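Long-range contact in glutamine synthetase (Helicobacter pylori, PDB 5ZLI), which is an enzyme of the glutamine synthetase family, type I beta, built as an assembly of twelve copies of the chain: residues I202-L215 and K247-N259. Sequence-based numbering, arbitrary orientation.
Sequences IRTEIVKVLNQVGL and KLKYVVKMVAHLN
Val251 meets Val209, Leu210 and Val213 at once, and following it from CB outward shows how the two helices fit. Its CB lies 3.6 Å from Leu210 CD2; CG1, anti to the backbone N (chi1 172°), meets Val209 CG1 and the same leucine methyl; CG2 touches Leu210 CD2 and Val213 CG2, the latter 4.1 Å away. One helical turn on, Val255 makes a contact of similar extent: its CG1 sits 3.7 Å from Ile206 CG1 and also borders the aliphatic CG of Glu205. Ile206 straddles two partners, its CG2 and CD1 branches turning to Val252, where CG2 comes within 3.7 Å of Val252 CG1. Both segments belong to the catalytic domain, where helices 200-212 and 238-258 are joined through the antiparallel strands 217-222 and 228-237. The segment axes approach to 9.4 Å with their directions 135° apart, an oblique, largely antiparallel packing. Ile202, Ile206 and Ala256 also touch Ile144 of strand 133-145, which places the helix pair against the sheet. Toward the other end, Leu248 CD2 is equidistant from both Leu210 methyls. Beyond Leu210, helix 200-212 ends in a Schellman motif: Leu215 N bonds to Leu210 O, Gly214 N bonds to Asn211 O, and Gly214 has positive phi. This turn presents Val213 O to Lys247 NZ, modelled 2.4 Å away, too short to take at face value, so the details of this hydrogen bond are doubtful; NZ also bonds to Arg83 O. The lysine chain is extended beyond CG, and its CD packs 3.9 Å from Val213 CG2.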
loop_
_atom_site.group_PDB
_atom_site.type_symbol
_atom_site.label_atom_id
_atom_site.label_comp_id
_atom_site.label_asym_id
_atom_site.label_seq_id
_atom_site.Cartn_x
_atom_site.Cartn_y
_atom_site.Cartn_z
ATOM N N ILE B 202 -33.906 -6.480 -15.862
ATOM C CA ILE B 202 -34.393 -5.912 -14.619
ATOM C C ILE B 202 -35.818 -5.402 -14.810
ATOM O O ILE B 202 -36.711 -5.668 -14.000
ATOM C CB ILE B 202 -33.430 -4.800 -14.180
ATOM C CG1 ILE B 202 -32.327 -5.344 -13.265
ATOM C CG2 ILE B 202 -34.180 -3.685 -13.475
ATOM C CD1 ILE B 202 -32.722 -5.542 -11.832
ATOM N N ARG B 203 -36.056 -4.677 -15.907
ATOM C CA ARG B 203 -37.398 -4.184 -16.190
ATOM C C ARG B 203 -38.342 -5.346 -16.430
ATOM O O ARG B 203 -39.452 -5.398 -15.885
ATOM C CB ARG B 203 -37.356 -3.221 -17.391
ATOM C CG ARG B 203 -36.587 -1.911 -17.060
ATOM C CD ARG B 203 -36.731 -0.788 -18.084
ATOM N NE ARG B 203 -36.583 -1.259 -19.452
ATOM C CZ ARG B 203 -35.493 -1.091 -20.200
ATOM N NH1 ARG B 203 -34.467 -0.402 -19.738
ATOM N NH2 ARG B 203 -35.450 -1.572 -21.431
ATOM N N THR B 204 -37.873 -6.331 -17.170
ATOM C CA THR B 204 -38.666 -7.522 -17.395
ATOM C C THR B 204 -38.965 -8.255 -16.091
ATOM O O THR B 204 -40.052 -8.827 -15.932
ATOM C CB THR B 204 -37.929 -8.415 -18.383
ATOM O OG1 THR B 204 -37.935 -7.779 -19.669
ATOM C CG2 THR B 204 -38.600 -9.718 -18.494
ATOM N N GLU B 205 -38.010 -8.279 -15.154
ATOM C CA GLU B 205 -38.246 -8.962 -13.879
ATOM C C GLU B 205 -39.217 -8.189 -12.994
ATOM O O GLU B 205 -39.920 -8.785 -12.172
ATOM C CB GLU B 205 -36.926 -9.205 -13.153
ATOM C CG GLU B 205 -37.044 -9.773 -11.726
ATOM C CD GLU B 205 -35.659 -10.030 -11.101
ATOM O OE1 GLU B 205 -34.651 -9.610 -11.735
ATOM O OE2 GLU B 205 -35.570 -10.621 -9.986
ATOM N N ILE B 206 -39.234 -6.863 -13.111
ATOM C CA ILE B 206 -40.213 -6.052 -12.386
ATOM C C ILE B 206 -41.644 -6.405 -12.800
ATOM O O ILE B 206 -42.468 -6.815 -11.977
ATOM C CB ILE B 206 -39.897 -4.561 -12.591
ATOM C CG1 ILE B 206 -38.652 -4.233 -11.745
ATOM C CG2 ILE B 206 -41.073 -3.686 -12.280
ATOM C CD1 ILE B 206 -37.986 -2.911 -12.002
ATOM N N VAL B 207 -41.971 -6.262 -14.081
ATOM C CA VAL B 207 -43.342 -6.554 -14.477
ATOM C C VAL B 207 -43.713 -8.016 -14.217
ATOM O O VAL B 207 -44.888 -8.339 -14.045
ATOM C CB VAL B 207 -43.587 -6.129 -15.935
ATOM C CG1 VAL B 207 -42.803 -4.867 -16.257
ATOM C CG2 VAL B 207 -43.231 -7.222 -16.824
ATOM N N LYS B 208 -42.751 -8.924 -14.164
ATOM C CA LYS B 208 -43.141 -10.255 -13.716
ATOM C C LYS B 208 -43.687 -10.192 -12.298
ATOM O O LYS B 208 -44.707 -10.809 -11.985
ATOM C CB LYS B 208 -41.973 -11.231 -13.808
ATOM C CG LYS B 208 -41.869 -11.888 -15.159
ATOM C CD LYS B 208 -43.179 -12.579 -15.471
ATOM C CE LYS B 208 -43.559 -12.428 -16.933
ATOM N NZ LYS B 208 -42.694 -13.295 -17.773
ATOM N N VAL B 209 -43.060 -9.393 -11.444
ATOM C CA VAL B 209 -43.485 -9.355 -10.060
ATOM C C VAL B 209 -44.680 -8.436 -9.893
ATOM O O VAL B 209 -45.515 -8.664 -9.009
ATOM C CB VAL B 209 -42.326 -8.964 -9.136
ATOM C CG1 VAL B 209 -42.821 -8.866 -7.696
ATOM C CG2 VAL B 209 -41.232 -9.986 -9.226
ATOM N N LEU B 210 -44.805 -7.401 -10.722
ATOM C CA LEU B 210 -46.010 -6.589 -10.654
ATOM C C LEU B 210 -47.238 -7.453 -10.860
ATOM O O LEU B 210 -48.199 -7.389 -10.093
ATOM C CB LEU B 210 -45.973 -5.499 -11.711
ATOM C CG LEU B 210 -44.894 -4.449 -11.517
ATOM C CD1 LEU B 210 -44.941 -3.413 -12.622
ATOM C CD2 LEU B 210 -45.077 -3.808 -10.180
ATOM N N ASN B 211 -47.211 -8.315 -11.860
ATOM C CA ASN B 211 -48.368 -9.169 -12.037
ATOM C C ASN B 211 -48.526 -10.091 -10.851
ATOM O O ASN B 211 -49.658 -10.417 -10.479
ATOM C CB ASN B 211 -48.286 -9.987 -13.323
ATOM C CG ASN B 211 -47.887 -9.175 -14.524
ATOM O OD1 ASN B 211 -46.989 -9.569 -15.242
ATOM N ND2 ASN B 211 -48.563 -8.066 -14.767
ATOM N N GLN B 212 -47.417 -10.495 -10.217
ATOM C CA GLN B 212 -47.556 -11.409 -9.078
ATOM C C GLN B 212 -48.419 -10.805 -7.979
ATOM O O GLN B 212 -49.035 -11.529 -7.191
ATOM C CB GLN B 212 -46.191 -11.786 -8.518
ATOM C CG GLN B 212 -45.451 -12.768 -9.371
ATOM C CD GLN B 212 -44.146 -13.177 -8.747
ATOM O OE1 GLN B 212 -44.099 -13.583 -7.578
ATOM N NE2 GLN B 212 -43.061 -13.049 -9.513
ATOM N N VAL B 213 -48.490 -9.484 -7.926
ATOM C CA VAL B 213 -49.109 -8.805 -6.824
ATOM C C VAL B 213 -50.467 -8.235 -7.230
ATOM O O VAL B 213 -50.985 -7.323 -6.580
ATOM C CB VAL B 213 -48.169 -7.744 -6.246
ATOM C CG1 VAL B 213 -46.887 -8.398 -5.884
ATOM C CG2 VAL B 213 -47.915 -6.651 -7.238
ATOM N N GLY B 214 -51.037 -8.765 -8.314
ATOM C CA GLY B 214 -52.351 -8.386 -8.799
ATOM C C GLY B 214 -52.405 -7.123 -9.628
ATOM O O GLY B 214 -53.417 -6.426 -9.604
ATOM N N LEU B 215 -51.367 -6.828 -10.388
ATOM C CA LEU B 215 -51.307 -5.650 -11.233
ATOM C C LEU B 215 -51.096 -6.045 -12.676
ATOM O O LEU B 215 -50.272 -6.915 -12.970
ATOM C CB LEU B 215 -50.180 -4.724 -10.810
ATOM C CG LEU B 215 -50.570 -3.367 -10.260
ATOM C CD1 LEU B 215 -49.317 -2.567 -10.007
ATOM C CD2 LEU B 215 -51.386 -2.708 -11.367
ATOM N N LYS B 247 -48.052 -0.521 -4.409
ATOM C CA LYS B 247 -47.481 -1.836 -4.732
ATOM C C LYS B 247 -46.324 -1.709 -5.726
ATOM O O LYS B 247 -45.239 -2.250 -5.497
ATOM C CB LYS B 247 -48.548 -2.769 -5.300
ATOM C CG LYS B 247 -49.656 -3.232 -4.374
ATOM C CD LYS B 247 -50.338 -4.463 -5.043
ATOM C CE LYS B 247 -51.694 -4.811 -4.445
ATOM N NZ LYS B 247 -52.299 -6.008 -5.046
ATOM N N LEU B 248 -46.576 -1.062 -6.874
ATOM C CA LEU B 248 -45.553 -0.815 -7.891
ATOM C C LEU B 248 -44.266 -0.208 -7.319
ATOM O O LEU B 248 -43.163 -0.688 -7.623
ATOM C CB LEU B 248 -46.140 0.087 -8.985
ATOM C CG LEU B 248 -45.445 0.671 -10.237
ATOM C CD1 LEU B 248 -44.539 1.874 -9.985
ATOM C CD2 LEU B 248 -44.639 -0.371 -10.906
ATOM N N LYS B 249 -44.374 0.872 -6.522
ATOM C CA LYS B 249 -43.171 1.469 -5.922
ATOM C C LYS B 249 -42.391 0.444 -5.096
ATOM O O LYS B 249 -41.180 0.279 -5.262
ATOM C CB LYS B 249 -43.542 2.693 -5.066
ATOM C CG LYS B 249 -43.875 3.996 -5.856
ATOM C CD LYS B 249 -44.282 5.124 -4.899
ATOM C CE LYS B 249 -44.819 6.375 -5.644
ATOM N NZ LYS B 249 -45.403 7.468 -4.749
ATOM N N TYR B 250 -43.090 -0.298 -4.252
ATOM C CA TYR B 250 -42.483 -1.369 -3.472
ATOM C C TYR B 250 -41.830 -2.424 -4.362
ATOM O O TYR B 250 -40.752 -2.929 -4.045
ATOM C CB TYR B 250 -43.584 -1.986 -2.607
ATOM C CG TYR B 250 -43.227 -3.213 -1.829
ATOM C CD1 TYR B 250 -42.217 -3.200 -0.879
ATOM C CD2 TYR B 250 -43.948 -4.402 -2.013
ATOM C CE1 TYR B 250 -41.906 -4.346 -0.138
ATOM C CE2 TYR B 250 -43.637 -5.564 -1.273
ATOM C CZ TYR B 250 -42.618 -5.518 -0.342
ATOM O OH TYR B 250 -42.310 -6.635 0.381
ATOM N N VAL B 251 -42.462 -2.766 -5.490
ATOM C CA VAL B 251 -41.999 -3.905 -6.273
ATOM C C VAL B 251 -40.711 -3.575 -6.992
ATOM O O VAL B 251 -39.839 -4.430 -7.150
ATOM C CB VAL B 251 -43.089 -4.390 -7.246
ATOM C CG1 VAL B 251 -42.530 -5.424 -8.183
ATOM C CG2 VAL B 251 -44.239 -5.000 -6.477
ATOM N N VAL B 252 -40.627 -2.393 -7.570
ATOM C CA VAL B 252 -39.383 -2.039 -8.222
ATOM C C VAL B 252 -38.291 -1.790 -7.179
ATOM O O VAL B 252 -37.156 -2.245 -7.350
ATOM C CB VAL B 252 -39.595 -0.872 -9.200
ATOM C CG1 VAL B 252 -40.982 -0.948 -9.819
ATOM C CG2 VAL B 252 -39.434 0.395 -8.525
ATOM N N LYS B 253 -38.618 -1.141 -6.056
ATOM C CA LYS B 253 -37.585 -0.859 -5.056
ATOM C C LYS B 253 -36.952 -2.144 -4.550
ATOM O O LYS B 253 -35.727 -2.236 -4.365
ATOM C CB LYS B 253 -38.152 -0.080 -3.867
ATOM C CG LYS B 253 -37.823 1.431 -3.906
ATOM C CD LYS B 253 -38.567 2.200 -2.821
ATOM C CE LYS B 253 -40.030 2.283 -3.072
ATOM N NZ LYS B 253 -40.615 3.332 -2.226
ATOM N N MET B 254 -37.773 -3.159 -4.380
ATOM C CA MET B 254 -37.336 -4.403 -3.813
ATOM C C MET B 254 -36.672 -5.285 -4.845
ATOM O O MET B 254 -35.951 -6.219 -4.474
ATOM C CB MET B 254 -38.529 -5.062 -3.191
ATOM C CG MET B 254 -38.855 -4.484 -1.855
ATOM S SD MET B 254 -37.569 -4.935 -0.724
ATOM C CE MET B 254 -38.089 -6.608 -0.372
ATOM N N VAL B 255 -37.022 -5.102 -6.120
ATOM C CA VAL B 255 -36.406 -5.880 -7.193
ATOM C C VAL B 255 -35.084 -5.279 -7.590
ATOM O O VAL B 255 -34.098 -6.000 -7.757
ATOM C CB VAL B 255 -37.359 -6.024 -8.387
ATOM C CG1 VAL B 255 -36.593 -6.436 -9.645
ATOM C CG2 VAL B 255 -38.411 -7.054 -8.041
ATOM N N ALA B 256 -35.040 -3.957 -7.740
ATOM C CA ALA B 256 -33.750 -3.271 -7.746
ATOM C C ALA B 256 -32.861 -3.803 -6.620
ATOM O O ALA B 256 -31.658 -4.005 -6.812
ATOM C CB ALA B 256 -33.936 -1.762 -7.623
ATOM N N HIS B 257 -33.446 -4.010 -5.427
ATOM C CA HIS B 257 -32.686 -4.438 -4.257
ATOM C C HIS B 257 -32.174 -5.882 -4.331
ATOM O O HIS B 257 -31.054 -6.164 -3.890
ATOM C CB HIS B 257 -33.516 -4.247 -3.000
ATOM C CG HIS B 257 -32.827 -4.760 -1.780
ATOM N ND1 HIS B 257 -31.858 -4.035 -1.119
ATOM C CD2 HIS B 257 -32.920 -5.947 -1.139
ATOM C CE1 HIS B 257 -31.398 -4.749 -0.111
ATOM N NE2 HIS B 257 -32.021 -5.915 -0.105
ATOM N N LEU B 258 -33.001 -6.828 -4.785
ATOM C CA LEU B 258 -32.590 -8.234 -4.805
ATOM C C LEU B 258 -31.451 -8.454 -5.769
ATOM O O LEU B 258 -30.651 -9.368 -5.581
ATOM C CB LEU B 258 -33.757 -9.136 -5.181
ATOM C CG LEU B 258 -33.732 -10.612 -4.768
ATOM C CD1 LEU B 258 -34.027 -10.768 -3.242
ATOM C CD2 LEU B 258 -34.716 -11.448 -5.629
ATOM N N ASN B 259 -31.392 -7.667 -6.832
ATOM C CA ASN B 259 -30.287 -7.716 -7.766
ATOM C C ASN B 259 -29.162 -6.783 -7.409
ATOM O O ASN B 259 -28.384 -6.447 -8.299
ATOM C CB ASN B 259 -30.743 -7.360 -9.166
ATOM C CG ASN B 259 -31.562 -8.426 -9.761
ATOM O OD1 ASN B 259 -32.707 -8.190 -10.108
ATOM N ND2 ASN B 259 -31.021 -9.654 -9.807
#